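Local coordinates for DR hemagglutinin structural subunit (Escherichia coli, PDB 1UT1), which mediates adherence of uropathogenic bacteria to the upper urinary tract by binding the Dr blood group antigen, and agglutinates human erythrocytes even in the presence of D-mannose, at residues A[39-44]-A[132-137]; A[94-99]-A[107-112]; A[121-126]-A[137-142]. The protein carries 3 engineered substitutions. All coordinates share one frame; numbering follows the deposited sequence.

Contact 1: residues A[39-44]-A[132-137]; sequences KTRGQL and TPPGNY. With SO4 (sulfate ion), chain G; EDO (1,2-ethanediol), chain J.
Arg41 and Leu44 meet Thr132 where a short 3-10 turn follows strand 38-40. This is one end of the immunoglobulin-like beta-sandwich of the Dr adhesin. The turn is held by backbone bonds, among them Leu44 N to Arg41 O at 2.9 Å. On the other side, Thr132, Pro133 and Pro134 lead into strand 135-147. No hydrogen bond joins the two segments directly.

The apolar part is small. Leu44 sends one methyl, CD1, to Thr132 at about a right angle, with 3.5 Å between Leu44 CD1 and Thr132 CB. Leu90 of strand 89-96 packs on both residues. Thr132 OG1 is bonded to the backbone O of Gln129, and the backbone of Leu44 also pairs with Gln129. One loop residue thus ties both sides together.

The Thr132 carbonyl points at the flank of the Arg41 aliphatic chain, its O 3.4 Å from Arg41 CD. CG sits between the backbone N and the carbonyl carbon (chi1 48°), and the chain then runs straight to NE. This carries the guanidinium past Pro134, whose CD is 3.9 Å from Arg41 NH1. Pro134 also packs on Pro13 of a second subunit.

The Arg41 guanidinium meets an anion. A sulfate, probably from the crystallisation liquor, lies at its edge. Arg41 NE donates to sulfate O1 over 3.3 Å at 157°. The approach of NH2 to O3 is too short to be trusted in detail. Glu26 forms a long, weak ion pair with NH2. Lys27 N also binds the sulfate. Segment 39-44 falls in the predicted receptor-binding region.

Within segment 132-137, the Tyr137 hydroxyl donates back to the proline loop: OH reaches Pro133 O at 2.6 Å, in the carbonyl plane and on a lone pair.

Contact 2: residues A[94-99]-A[107-112]; sequences IRPTDN and GVFYKN
Ile94 lies over one face of the Phe109 ring, and Pro96 meets the edge of that ring. The contact joins strand 89-96 to strand 108-111 by side-chain packing inside the beta-sandwich. The two backbones are not paired here: the CA atoms of Ile94 and Phe109 stand 8.3 Å apart.

The tight part centres on the ring. Ile94 uses its methyl branch CG2, which makes a CH-pi contact 4.0 Å from the Phe109 centroid and 16° off the ring normal. The methyl is shifted a little toward the rim, on the CD2 and CE2 side. With CG anti to the backbone N (chi1 -174°), Phe109 reaches out toward strand 89-96. Its CZ comes 3.4 Å from the backbone O of Ile94. Pro96 CD closes on the same ring atom, CZ, at 4.1 Å. Trp102 meets the Phe109 ring with its plane about 10° from parallel. Ile121 packs against both Ile94 and Pro96.

The looser part follows Pro96, where the chain leaves the strand and turns to solvent. Asp98 and Lys111 lean toward each other, but Asp98 OD1 and Lys111 NZ remain 6.3 Å apart and form no salt bridge. The carboxylate has other partners: OD1 takes the indole N-H of Trp117, and OD2 is bonded to Ser100 OG. Lys111 NZ has a long, weak ion pair with Asp113.

Between the two segments there is no hydrogen bond. The cohesion is therefore probably mostly dispersion and shape fit around one aromatic ring, and the opposite charges of Asp98 and Lys111 probably add only a weak, distant attraction.

Contact 3: residues A[121-126]-A[137-142]; sequences IGIYVD and YTLTLT
Ile123 and Leu139 point at each other across the interior of the sandwich, and their side chains meet at a slant. Their CA atoms are 9.3 Å apart, a spacing characteristic of two beta layers packed face to face rather than of paired strands. The contact lies at the centre of the chain and is wholly apolar.

Ile123 touches with both of its branches. CG2 lies anti to the backbone N, while CG1 is beside that N (chi1 -56°). A second bend at chi2 turns CD1 so that both methyls face strand 135-147. CD1 and CG2 both face one methyl of the leucine: Ile123 CD1 is 3.9 Å from Leu139 CD2, and Ile123 CG2 is 4.1 Å from the same Leu139 CD2.

Leu139 stretches across with CG anti to the backbone N (chi1 165°). Leu141, two residues on along the same strand, reaches the isoleucine more loosely, its CD1 lying 4.3 Å from Ile123 CD1. The two leucines thus approach the same methyl of Ile123 from neighbouring inward positions.

Strand 135-147 alternates strictly here. Leu139 and Leu141 turn inward. Thr138, Thr140 and Thr142 turn to the other face, where Thr138 and Thr140 pack on Thr19 and Thr142 OG1 is bonded to Thr17 OG1.

The fold has no helices around this core. Strand 118-125 is flanked by strands 49-58 and 89-96, and Ile123 is packed by Ile50 and Val53 from the first and by Val92 and Ile94 from the second. Facing it, strand 135-147 pairs with strands 16-25, 64-69 and 78-83.

From the N terminus, residues 39-44 come first and open the long loop that contact 1 closes at 132-137. Contact 2 is nested inside it: 94-99 is met again by the second arm of the hairpin 102-105/108-111. Contact 3 opens next, at 121-126, still within that loop, and closes at 137-142, so contacts 1 and 3 cross. They share Tyr137 and touch where Leu44 O packs on Val125 CG1. Contacts 2 and 3 join through neighbouring strands 89-96 and 118-125, where Ile94 packs on Ile121 and Ile123. Contact 3 ties strand 118-125 to strand 135-147 at the centre of the chain, and contacts 1 and 2 lie on opposite sides of that centre.

Contact 1: residues A[39-44]-A[132-137]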
ATOM      1  N   LYS A  39       6.886  -0.627  18.654  1.00 13.71           N
ATOM      2  CA  LYS A  39       7.566  -0.408  19.948  1.00 11.32           C
ATOM      3  C   LYS A  39       6.500  -0.062  20.973  1.00 15.62           C
ATOM      4  O   LYS A  39       5.514   0.631  20.637  1.00 13.83           O
ATOM      5  CB  LYS A  39       8.501   0.812  19.871  1.00 12.80           C
ATOM      6  CG  LYS A  39       9.779   0.621  19.071  1.00 17.14           C
ATOM      7  CD  LYS A  39      10.687   1.833  19.304  1.00 27.73           C
ATOM      8  CE  LYS A  39      11.671   2.041  18.165  1.00 36.07           C
ATOM      9  NZ  LYS A  39      12.799   1.080  18.252  1.00 28.07           N
ATOM     10  N   THR A  40       6.757  -0.369  22.250  1.00 12.48           N
ATOM     11  CA  THR A  40       5.880   0.153  23.305  1.00 11.58           C
ATOM     12  C   THR A  40       6.296   1.637  23.466  1.00 14.16           C
ATOM     13  O   THR A  40       7.409   2.027  23.110  1.00 14.51           O
ATOM     14  CB  THR A  40       6.130  -0.542  24.660  1.00 15.71           C
ATOM     15  OG1 THR A  40       7.453  -0.206  25.110  1.00 18.74           O
ATOM     16  CG2 THR A  40       5.969  -2.078  24.540  1.00 16.29           C
ATOM     17  N   ARG A  41       5.453   2.441  24.079  1.00 12.22           N
ATOM     18  CA  ARG A  41       5.820   3.841  24.239  1.00 13.19           C
ATOM     19  C   ARG A  41       6.979   3.981  25.230  1.00 15.92           C
ATOM     20  O   ARG A  41       7.804   4.840  25.069  1.00 13.53           O
ATOM     21  CB  ARG A  41       4.631   4.702  24.646  1.00 17.89           C
ATOM     22  CG  ARG A  41       3.807   4.141  25.787  1.00 24.74           C
ATOM     23  CD  ARG A  41       2.598   5.030  26.043  1.00 30.02           C
ATOM     24  NE  ARG A  41       1.770   4.516  27.126  1.00 34.54           N
ATOM     25  CZ  ARG A  41       0.585   5.019  27.458  1.00 61.93           C
ATOM     26  NH1 ARG A  41       0.077   6.038  26.765  1.00 52.03           N
ATOM     27  NH2 ARG A  41      -0.124   4.466  28.431  1.00 55.84           N
ATOM     28  N   GLY A  42       7.127   3.006  26.119  1.00 15.85           N
ATOM     29  CA  GLY A  42       8.255   2.995  27.062  1.00 15.02           C
ATOM     30  C   GLY A  42       9.598   2.835  26.354  1.00 19.87           C
ATOM     31  O   GLY A  42      10.637   3.149  26.932  1.00 20.12           O
ATOM     32  N   GLN A  43       9.583   2.326  25.112  1.00 16.34           N
ATOM     33  CA  GLN A  43      10.809   2.126  24.328  1.00 13.74           C
ATOM     34  C   GLN A  43      11.202   3.392  23.562  1.00 15.32           C
ATOM     35  O   GLN A  43      12.226   3.418  22.877  1.00 12.42           O
ATOM     36  CB  GLN A  43      10.623   0.993  23.337  1.00 14.71           C
ATOM     37  CG  GLN A  43      10.666  -0.379  23.963  1.00 21.33           C
ATOM     38  CD  GLN A  43      10.543  -1.464  22.922  1.00 34.71           C
ATOM     39  OE1 GLN A  43      11.546  -2.033  22.455  1.00 29.22           O
ATOM     40  NE2 GLN A  43       9.338  -1.642  22.435  1.00 14.43           N
ATOM     41  N   LEU A  44      10.351   4.420  23.646  1.00 13.62           N
ATOM     42  CA  LEU A  44      10.606   5.676  22.984  1.00 12.06           C
ATOM     43  C   LEU A  44      11.512   6.566  23.821  1.00 14.29           C
ATOM     44  O   LEU A  44      11.188   7.705  24.099  1.00 13.18           O
ATOM     45  CB  LEU A  44       9.303   6.384  22.602  1.00 11.49           C
ATOM     46  CG  LEU A  44       8.382   5.517  21.708  1.00 14.45           C
ATOM     47  CD1 LEU A  44       7.047   6.272  21.485  1.00 17.51           C
ATOM     48  CD2 LEU A  44       9.069   5.243  20.374  1.00 15.78           C
ATOM     49  N   THR A 132       4.008   8.986  24.348  1.00 13.92           N
ATOM     50  CA  THR A 132       3.413   9.059  23.017  1.00 12.79           C
ATOM     51  C   THR A 132       2.171   8.177  22.970  1.00 12.97           C
ATOM     52  O   THR A 132       2.223   7.027  23.373  1.00 13.96           O
ATOM     53  CB  THR A 132       4.428   8.552  21.955  1.00 14.27           C
ATOM     54  OG1 THR A 132       5.563   9.429  21.960  1.00 12.18           O
ATOM     55  CG2 THR A 132       3.795   8.527  20.554  1.00 14.53           C
ATOM     56  N   PRO A 133       1.053   8.704  22.473  1.00 13.35           N
ATOM     57  CA  PRO A 133      -0.168   7.879  22.399  1.00 13.27           C
ATOM     58  C   PRO A 133       0.037   6.692  21.439  1.00 14.41           C
ATOM     59  O   PRO A 133       0.614   6.845  20.350  1.00 13.60           O
ATOM     60  CB  PRO A 133      -1.215   8.829  21.813  1.00 14.32           C
ATOM     61  CG  PRO A 133      -0.687  10.194  21.979  1.00 18.36           C
ATOM     62  CD  PRO A 133       0.825  10.070  21.985  1.00 15.07           C
ATOM     63  N   PRO A 134      -0.520   5.533  21.786  1.00 12.68           N
ATOM     64  CA  PRO A 134      -0.471   4.396  20.864  1.00 12.85           C
ATOM     65  C   PRO A 134      -1.143   4.760  19.521  1.00 14.95           C
ATOM     66  O   PRO A 134      -2.140   5.494  19.474  1.00 16.34           O
ATOM     67  CB  PRO A 134      -1.277   3.311  21.598  1.00 14.01           C
ATOM     68  CG  PRO A 134      -1.040   3.648  23.083  1.00 16.29           C
ATOM     69  CD  PRO A 134      -1.039   5.151  23.118  1.00 13.45           C
ATOM     70  N   GLY A 135      -0.541   4.300  18.430  1.00 11.51           N
ATOM     71  CA  GLY A 135      -1.063   4.563  17.099  1.00 10.74           C
ATOM     72  C   GLY A 135      -0.001   4.226  16.052  1.00 13.35           C
ATOM     73  O   GLY A 135       1.042   3.657  16.377  1.00 12.30           O
ATOM     74  N   ASN A 136      -0.316   4.540  14.795  1.00  9.96           N
ATOM     75  CA  ASN A 136       0.592   4.321  13.657  1.00  9.36           C
ATOM     76  C   ASN A 136       1.161   5.649  13.249  1.00 10.69           C
ATOM     77  O   ASN A 136       0.431   6.621  13.028  1.00 10.09           O
ATOM     78  CB  ASN A 136      -0.167   3.694  12.470  1.00 10.08           C
ATOM     79  CG  ASN A 136      -0.884   2.435  12.861  1.00 22.98           C
ATOM     80  OD1 ASN A 136      -0.268   1.499  13.378  1.00 19.16           O
ATOM     81  ND2 ASN A 136      -2.211   2.470  12.797  1.00 21.19           N
ATOM     82  N   TYR A 137       2.476   5.703  13.181  1.00  8.48           N
ATOM     83  CA  TYR A 137       3.195   6.937  12.925  1.00  8.16           C
ATOM     84  C   TYR A 137       4.015   6.764  11.681  1.00 11.51           C
ATOM     85  O   TYR A 137       4.529   5.694  11.428  1.00 11.18           O
ATOM     86  CB  TYR A 137       4.125   7.222  14.114  1.00  9.75           C
ATOM     87  CG  TYR A 137       3.367   7.652  15.347  1.00  9.52           C
ATOM     88  CD1 TYR A 137       3.231   9.011  15.670  1.00 11.19           C
ATOM     89  CD2 TYR A 137       2.788   6.704  16.194  1.00 10.47           C
ATOM     90  CE1 TYR A 137       2.480   9.415  16.783  1.00 10.02           C
ATOM     91  CE2 TYR A 137       2.082   7.091  17.347  1.00 11.48           C
ATOM     92  CZ  TYR A 137       1.867   8.453  17.586  1.00 11.70           C
ATOM     93  OH  TYR A 137       1.162   8.844  18.709  1.00 11.55           O
TER
HETATM   94  S   SO4 G1140       2.041   1.459  29.299  1.00 53.60           S
HETATM   95  O1  SO4 G1140       2.827   1.562  28.025  1.00 53.00           O
HETATM   96  O2  SO4 G1140       2.790   1.872  30.497  1.00 54.10           O
HETATM   97  O3  SO4 G1140       0.913   2.446  29.188  1.00 53.01           O
HETATM   98  O4  SO4 G1140       1.423   0.114  29.348  1.00 53.23           O
HETATM   99  C1  EDO J1143      14.380   0.339  20.797  1.00 41.10           C
HETATM  100  O1  EDO J1143      14.988   0.756  19.578  1.00 41.64           O
HETATM  101  C2  EDO J1143      14.721   1.360  21.901  1.00 40.34           C
HETATM  102  O2  EDO J1143      16.153   1.396  22.094  1.00 39.26           O

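Contact 2: residues A[94-99]-A[107-112]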
ATOM      1  N   ILE A  94      17.440  13.412  12.459  1.00  9.83           N
ATOM      2  CA  ILE A  94      17.798  12.738  11.210  1.00 11.32           C
ATOM      3  C   ILE A  94      19.282  12.957  11.042  1.00 13.02           C
ATOM      4  O   ILE A  94      19.756  14.096  11.103  1.00 11.34           O
ATOM      5  CB  ILE A  94      17.058  13.414  10.027  1.00 15.50           C
ATOM      6  CG1 ILE A  94      15.530  13.272  10.237  1.00 17.13           C
ATOM      7  CG2 ILE A  94      17.500  12.834   8.705  1.00 16.10           C
ATOM      8  CD1 ILE A  94      14.677  13.993   9.146  1.00 20.58           C
ATOM      9  N   ARG A  95      20.041  11.867  10.915  1.00 10.60           N
ATOM     10  CA  ARG A  95      21.499  11.962  10.944  1.00 10.47           C
ATOM     11  C   ARG A  95      22.152  10.927  10.008  1.00 11.32           C
ATOM     12  O   ARG A  95      21.941   9.743  10.176  1.00 10.81           O
ATOM     13  CB  ARG A  95      21.991  11.723  12.386  1.00 13.89           C
ATOM     14  CG  ARG A  95      23.502  11.871  12.554  1.00 28.11           C
ATOM     15  CD  ARG A  95      23.887  11.887  14.011  1.00 35.52           C
ATOM     16  NE  ARG A  95      23.949  10.534  14.567  1.00 37.37           N
ATOM     17  CZ  ARG A  95      23.065  10.015  15.423  1.00 50.01           C
ATOM     18  NH1 ARG A  95      22.010  10.725  15.825  1.00 31.69           N
ATOM     19  NH2 ARG A  95      23.220   8.774  15.863  1.00 27.17           N
ATOM     20  N   PRO A  96      22.997  11.373   9.084  1.00 11.19           N
ATOM     21  CA  PRO A  96      23.746  10.425   8.219  1.00  9.43           C
ATOM     22  C   PRO A  96      24.695   9.657   9.089  1.00 13.44           C
ATOM     23  O   PRO A  96      25.131  10.166  10.124  1.00 13.15           O
ATOM     24  CB  PRO A  96      24.558  11.343   7.293  1.00 11.64           C
ATOM     25  CG  PRO A  96      24.764  12.601   8.101  1.00 16.78           C
ATOM     26  CD  PRO A  96      23.450  12.769   8.898  1.00 13.23           C
ATOM     27  N   THR A  97      25.045   8.439   8.681  1.00 10.31           N
ATOM     28  CA  THR A  97      25.914   7.610   9.520  1.00 11.42           C
ATOM     29  C   THR A  97      27.401   7.870   9.263  1.00 16.41           C
ATOM     30  O   THR A  97      28.256   7.319   9.952  1.00 15.84           O
ATOM     31  CB  THR A  97      25.636   6.102   9.325  1.00  8.93           C
ATOM     32  OG1 THR A  97      26.034   5.702   8.013  1.00 11.36           O
ATOM     33  CG2 THR A  97      24.170   5.754   9.565  1.00  7.84           C
ATOM     34  N   ASP A  98      27.721   8.659   8.244  1.00 13.05           N
ATOM     35  CA  ASP A  98      29.126   8.977   7.987  1.00 12.71           C
ATOM     36  C   ASP A  98      29.401  10.354   8.612  1.00 18.18           C
ATOM     37  O   ASP A  98      28.599  10.860   9.400  1.00 19.82           O
ATOM     38  CB  ASP A  98      29.440   8.940   6.476  1.00 13.33           C
ATOM     39  CG  ASP A  98      28.614   9.961   5.668  1.00 14.38           C
ATOM     40  OD1 ASP A  98      28.800  10.032   4.427  1.00 15.65           O
ATOM     41  OD2 ASP A  98      27.856  10.751   6.277  1.00 11.25           O
ATOM     42  N   ASN A  99      30.497  10.975   8.243  1.00 20.39           N
ATOM     43  CA  ASN A  99      30.868  12.270   8.846  1.00 24.97           C
ATOM     44  C   ASN A  99      30.262  13.481   8.161  1.00 29.43           C
ATOM     45  O   ASN A  99      30.741  14.594   8.373  1.00 30.50           O
ATOM     46  CB  ASN A  99      32.386  12.467   8.741  1.00 32.82           C
ATOM     47  CG  ASN A  99      33.126  11.942   9.917  1.00 76.23           C
ATOM     48  OD1 ASN A  99      33.516  12.711  10.787  1.00 82.92           O
ATOM     49  ND2 ASN A  99      33.565  10.695   9.815  1.00 67.56           N
ATOM     50  N   GLY A 107      11.783  21.855   6.310  1.00 15.75           N
ATOM     51  CA  GLY A 107      11.321  20.527   5.878  1.00 14.60           C
ATOM     52  C   GLY A 107      12.298  19.813   4.938  1.00 15.96           C
ATOM     53  O   GLY A 107      12.119  18.633   4.641  1.00 13.16           O
ATOM     54  N   VAL A 108      13.329  20.528   4.485  1.00 12.93           N
ATOM     55  CA  VAL A 108      14.329  19.934   3.614  1.00 12.36           C
ATOM     56  C   VAL A 108      15.618  19.680   4.389  1.00 14.18           C
ATOM     57  O   VAL A 108      16.113  20.557   5.124  1.00 15.06           O
ATOM     58  CB  VAL A 108      14.623  20.841   2.376  1.00 15.54           C
ATOM     59  CG1 VAL A 108      15.687  20.172   1.452  1.00 14.59           C
ATOM     60  CG2 VAL A 108      13.288  21.144   1.600  1.00 16.19           C
ATOM     61  N   PHE A 109      16.151  18.470   4.252  1.00 10.31           N
ATOM     62  CA  PHE A 109      17.410  18.107   4.884  1.00 10.82           C
ATOM     63  C   PHE A 109      18.387  17.911   3.730  1.00 13.13           C
ATOM     64  O   PHE A 109      18.235  16.980   2.932  1.00 11.19           O
ATOM     65  CB  PHE A 109      17.199  16.809   5.694  1.00 12.11           C
ATOM     66  CG  PHE A 109      18.391  16.392   6.521  1.00 12.94           C
ATOM     67  CD1 PHE A 109      18.723  17.086   7.703  1.00 14.26           C
ATOM     68  CD2 PHE A 109      19.170  15.270   6.142  1.00 13.37           C
ATOM     69  CE1 PHE A 109      19.846  16.678   8.482  1.00 15.67           C
ATOM     70  CE2 PHE A 109      20.267  14.870   6.911  1.00 16.01           C
ATOM     71  CZ  PHE A 109      20.553  15.533   8.116  1.00 14.12           C
ATOM     72  N   TYR A 110      19.283  18.880   3.536  1.00 10.93           N
ATOM     73  CA  TYR A 110      20.148  18.875   2.346  1.00 10.94           C
ATOM     74  C   TYR A 110      21.617  18.837   2.709  1.00 11.66           C
ATOM     75  O   TYR A 110      22.009  19.322   3.776  1.00 13.79           O
ATOM     76  CB  TYR A 110      19.850  20.073   1.425  1.00 13.45           C
ATOM     77  CG  TYR A 110      20.289  21.431   1.997  1.00 15.69           C
ATOM     78  CD1 TYR A 110      19.368  22.270   2.633  1.00 17.14           C
ATOM     79  CD2 TYR A 110      21.585  21.915   1.790  1.00 15.98           C
ATOM     80  CE1 TYR A 110      19.752  23.537   3.111  1.00 14.70           C
ATOM     81  CE2 TYR A 110      21.977  23.169   2.287  1.00 16.65           C
ATOM     82  CZ  TYR A 110      21.040  23.985   2.903  1.00 22.27           C
ATOM     83  OH  TYR A 110      21.414  25.218   3.399  1.00 23.48           O
ATOM     84  N   LYS A 111      22.427  18.268   1.821  1.00  8.73           N
ATOM     85  CA  LYS A 111      23.844  18.089   2.077  1.00 10.31           C
ATOM     86  C   LYS A 111      24.589  19.394   1.807  1.00 14.78           C
ATOM     87  O   LYS A 111      24.225  20.149   0.895  1.00 14.73           O
ATOM     88  CB  LYS A 111      24.403  16.944   1.209  1.00 11.76           C
ATOM     89  CG  LYS A 111      25.805  16.499   1.628  1.00 17.23           C
ATOM     90  CD  LYS A 111      26.257  15.275   0.834  1.00 19.27           C
ATOM     91  CE  LYS A 111      27.500  14.635   1.447  1.00 23.61           C
ATOM     92  NZ  LYS A 111      28.622  15.603   1.549  1.00 25.11           N
ATOM     93  N   ASN A 112      25.540  19.724   2.671  1.00 11.26           N
ATOM     94  CA  ASN A 112      26.197  21.047   2.566  1.00 12.87           C
ATOM     95  C   ASN A 112      27.074  21.231   1.321  1.00 20.22           C
ATOM     96  O   ASN A 112      27.423  22.363   0.991  1.00 21.64           O
ATOM     97  CB  ASN A 112      27.030  21.353   3.821  1.00 12.00           C
ATOM     98  CG  ASN A 112      26.192  21.599   5.033  1.00 17.21           C
ATOM     99  OD1 ASN A 112      26.719  21.891   6.099  1.00 20.58           O
ATOM    100  ND2 ASN A 112      24.881  21.483   4.894  1.00 14.36           N
TER

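Contact 3: residues A[121-126]-A[137-142]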
ATOM      1  N   ILE A 121      20.849   7.163   6.321  1.00  9.28           N
ATOM      2  CA  ILE A 121      20.340   8.209   7.200  1.00 10.18           C
ATOM      3  C   ILE A 121      19.608   7.474   8.341  1.00 13.32           C
ATOM      4  O   ILE A 121      18.752   6.639   8.091  1.00 15.40           O
ATOM      5  CB  ILE A 121      19.282   9.066   6.461  1.00 12.62           C
ATOM      6  CG1 ILE A 121      19.909   9.856   5.293  1.00 15.00           C
ATOM      7  CG2 ILE A 121      18.552   9.994   7.451  1.00 13.09           C
ATOM      8  CD1 ILE A 121      20.804  10.926   5.709  1.00 15.50           C
ATOM      9  N   GLY A 122      19.975   7.759   9.577  1.00  8.96           N
ATOM     10  CA  GLY A 122      19.298   7.176  10.729  1.00  8.88           C
ATOM     11  C   GLY A 122      18.218   8.155  11.214  1.00 13.04           C
ATOM     12  O   GLY A 122      18.429   9.370  11.233  1.00 10.93           O
ATOM     13  N   ILE A 123      17.088   7.613  11.628  1.00  8.33           N
ATOM     14  CA  ILE A 123      16.005   8.420  12.197  1.00  7.28           C
ATOM     15  C   ILE A 123      15.942   7.986  13.679  1.00 10.95           C
ATOM     16  O   ILE A 123      15.811   6.777  13.959  1.00 12.08           O
ATOM     17  CB  ILE A 123      14.664   8.049  11.556  1.00 10.09           C
ATOM     18  CG1 ILE A 123      14.713   8.203  10.016  1.00 11.76           C
ATOM     19  CG2 ILE A 123      13.534   8.917  12.159  1.00 12.06           C
ATOM     20  CD1 ILE A 123      15.137   9.607   9.529  1.00 15.13           C
ATOM     21  N   TYR A 124      16.038   8.948  14.613  1.00  8.39           N
ATOM     22  CA  TYR A 124      16.088   8.612  16.047  1.00  9.02           C
ATOM     23  C   TYR A 124      15.112   9.457  16.825  1.00 12.03           C
ATOM     24  O   TYR A 124      14.908  10.632  16.525  1.00 11.47           O
ATOM     25  CB  TYR A 124      17.506   8.914  16.595  1.00 10.51           C
ATOM     26  CG  TYR A 124      18.612   8.266  15.799  1.00  9.53           C
ATOM     27  CD1 TYR A 124      19.031   6.960  16.096  1.00  9.92           C
ATOM     28  CD2 TYR A 124      19.126   8.885  14.664  1.00 10.36           C
ATOM     29  CE1 TYR A 124      20.051   6.354  15.357  1.00  9.68           C
ATOM     30  CE2 TYR A 124      20.162   8.281  13.905  1.00 10.71           C
ATOM     31  CZ  TYR A 124      20.605   7.007  14.270  1.00 10.01           C
ATOM     32  OH  TYR A 124      21.570   6.370  13.492  1.00 10.46           O
ATOM     33  N   VAL A 125      14.607   8.907  17.915  1.00  8.92           N
ATOM     34  CA  VAL A 125      13.719   9.684  18.793  1.00  8.01           C
ATOM     35  C   VAL A 125      14.511  10.874  19.366  1.00 11.78           C
ATOM     36  O   VAL A 125      15.626  10.717  19.836  1.00 13.65           O
ATOM     37  CB  VAL A 125      13.170   8.776  19.934  1.00 10.21           C
ATOM     38  CG1 VAL A 125      12.409   9.607  20.985  1.00 10.29           C
ATOM     39  CG2 VAL A 125      12.248   7.688  19.339  1.00  9.96           C
ATOM     40  N   ASP A 126      13.948  12.074  19.279  1.00  9.91           N
ATOM     41  CA  ASP A 126      14.632  13.274  19.800  1.00 10.33           C
ATOM     42  C   ASP A 126      13.992  13.684  21.144  1.00 15.21           C
ATOM     43  O   ASP A 126      12.954  14.329  21.154  1.00 15.20           O
ATOM     44  CB  ASP A 126      14.498  14.444  18.807  1.00 12.18           C
ATOM     45  CG  ASP A 126      15.226  15.715  19.292  1.00 17.62           C
ATOM     46  OD1 ASP A 126      16.046  15.633  20.252  1.00 18.01           O
ATOM     47  OD2 ASP A 126      14.887  16.803  18.800  1.00 23.78           O
ATOM     48  N   TYR A 137       2.476   5.703  13.181  1.00  8.48           N
ATOM     49  CA  TYR A 137       3.195   6.937  12.925  1.00  8.16           C
ATOM     50  C   TYR A 137       4.015   6.764  11.681  1.00 11.51           C
ATOM     51  O   TYR A 137       4.529   5.694  11.428  1.00 11.18           O
ATOM     52  CB  TYR A 137       4.125   7.222  14.114  1.00  9.75           C
ATOM     53  CG  TYR A 137       3.367   7.652  15.347  1.00  9.52           C
ATOM     54  CD1 TYR A 137       3.231   9.011  15.670  1.00 11.19           C
ATOM     55  CD2 TYR A 137       2.788   6.704  16.194  1.00 10.47           C
ATOM     56  CE1 TYR A 137       2.480   9.415  16.783  1.00 10.02           C
ATOM     57  CE2 TYR A 137       2.082   7.091  17.347  1.00 11.48           C
ATOM     58  CZ  TYR A 137       1.867   8.453  17.586  1.00 11.70           C
ATOM     59  OH  TYR A 137       1.162   8.844  18.709  1.00 11.55           O
ATOM     60  N   THR A 138       4.170   7.850  10.933  1.00 10.12           N
ATOM     61  CA  THR A 138       4.846   7.782   9.636  1.00 10.22           C
ATOM     62  C   THR A 138       5.709   9.029   9.401  1.00 12.46           C
ATOM     63  O   THR A 138       5.298  10.158   9.757  1.00 11.58           O
ATOM     64  CB  THR A 138       3.742   7.688   8.464  1.00 13.34           C
ATOM     65  OG1 THR A 138       2.812   6.621   8.740  1.00 12.68           O
ATOM     66  CG2 THR A 138       4.390   7.421   7.125  1.00 12.37           C
ATOM     67  N   LEU A 139       6.859   8.830   8.737  1.00  8.96           N
ATOM     68  CA  LEU A 139       7.710   9.925   8.290  1.00  9.45           C
ATOM     69  C   LEU A 139       8.034   9.631   6.827  1.00 13.60           C
ATOM     70  O   LEU A 139       8.533   8.552   6.496  1.00 13.60           O
ATOM     71  CB  LEU A 139       9.016  10.023   9.078  1.00  9.22           C
ATOM     72  CG  LEU A 139      10.092  10.917   8.430  1.00 11.94           C
ATOM     73  CD1 LEU A 139       9.646  12.373   8.405  1.00 12.53           C
ATOM     74  CD2 LEU A 139      11.406  10.792   9.212  1.00 12.09           C
ATOM     75  N   THR A 140       7.675  10.553   5.942  1.00  9.40           N
ATOM     76  CA  THR A 140       7.874  10.328   4.512  1.00  9.10           C
ATOM     77  C   THR A 140       8.927  11.309   3.965  1.00 11.54           C
ATOM     78  O   THR A 140       8.847  12.522   4.225  1.00 12.07           O
ATOM     79  CB  THR A 140       6.535  10.519   3.780  1.00 13.09           C
ATOM     80  OG1 THR A 140       5.584   9.559   4.275  1.00 14.25           O
ATOM     81  CG2 THR A 140       6.714  10.317   2.293  1.00 13.33           C
ATOM     82  N   LEU A 141       9.942  10.776   3.282  1.00  8.99           N
ATOM     83  CA  LEU A 141      11.067  11.587   2.757  1.00  8.84           C
ATOM     84  C   LEU A 141      11.227  11.332   1.260  1.00 12.89           C
ATOM     85  O   LEU A 141      11.263  10.181   0.808  1.00 13.74           O
ATOM     86  CB  LEU A 141      12.376  11.213   3.447  1.00  9.37           C
ATOM     87  CG  LEU A 141      12.428  11.490   4.978  1.00 12.49           C
ATOM     88  CD1 LEU A 141      13.640  10.769   5.626  1.00 12.31           C
ATOM     89  CD2 LEU A 141      12.512  12.965   5.229  1.00 12.67           C
ATOM     90  N   THR A 142      11.324  12.409   0.504  1.00  9.50           N
ATOM     91  CA  THR A 142      11.430  12.318  -0.950  1.00  9.11           C
ATOM     92  C   THR A 142      12.767  12.884  -1.382  1.00 10.23           C
ATOM     93  O   THR A 142      13.150  13.977  -0.972  1.00  9.62           O
ATOM     94  CB  THR A 142      10.303  13.142  -1.637  1.00 16.03           C
ATOM     95  OG1 THR A 142       9.032  12.588  -1.275  1.00 14.76           O
ATOM     96  CG2 THR A 142      10.475  13.093  -3.204  1.00 13.00           C
TER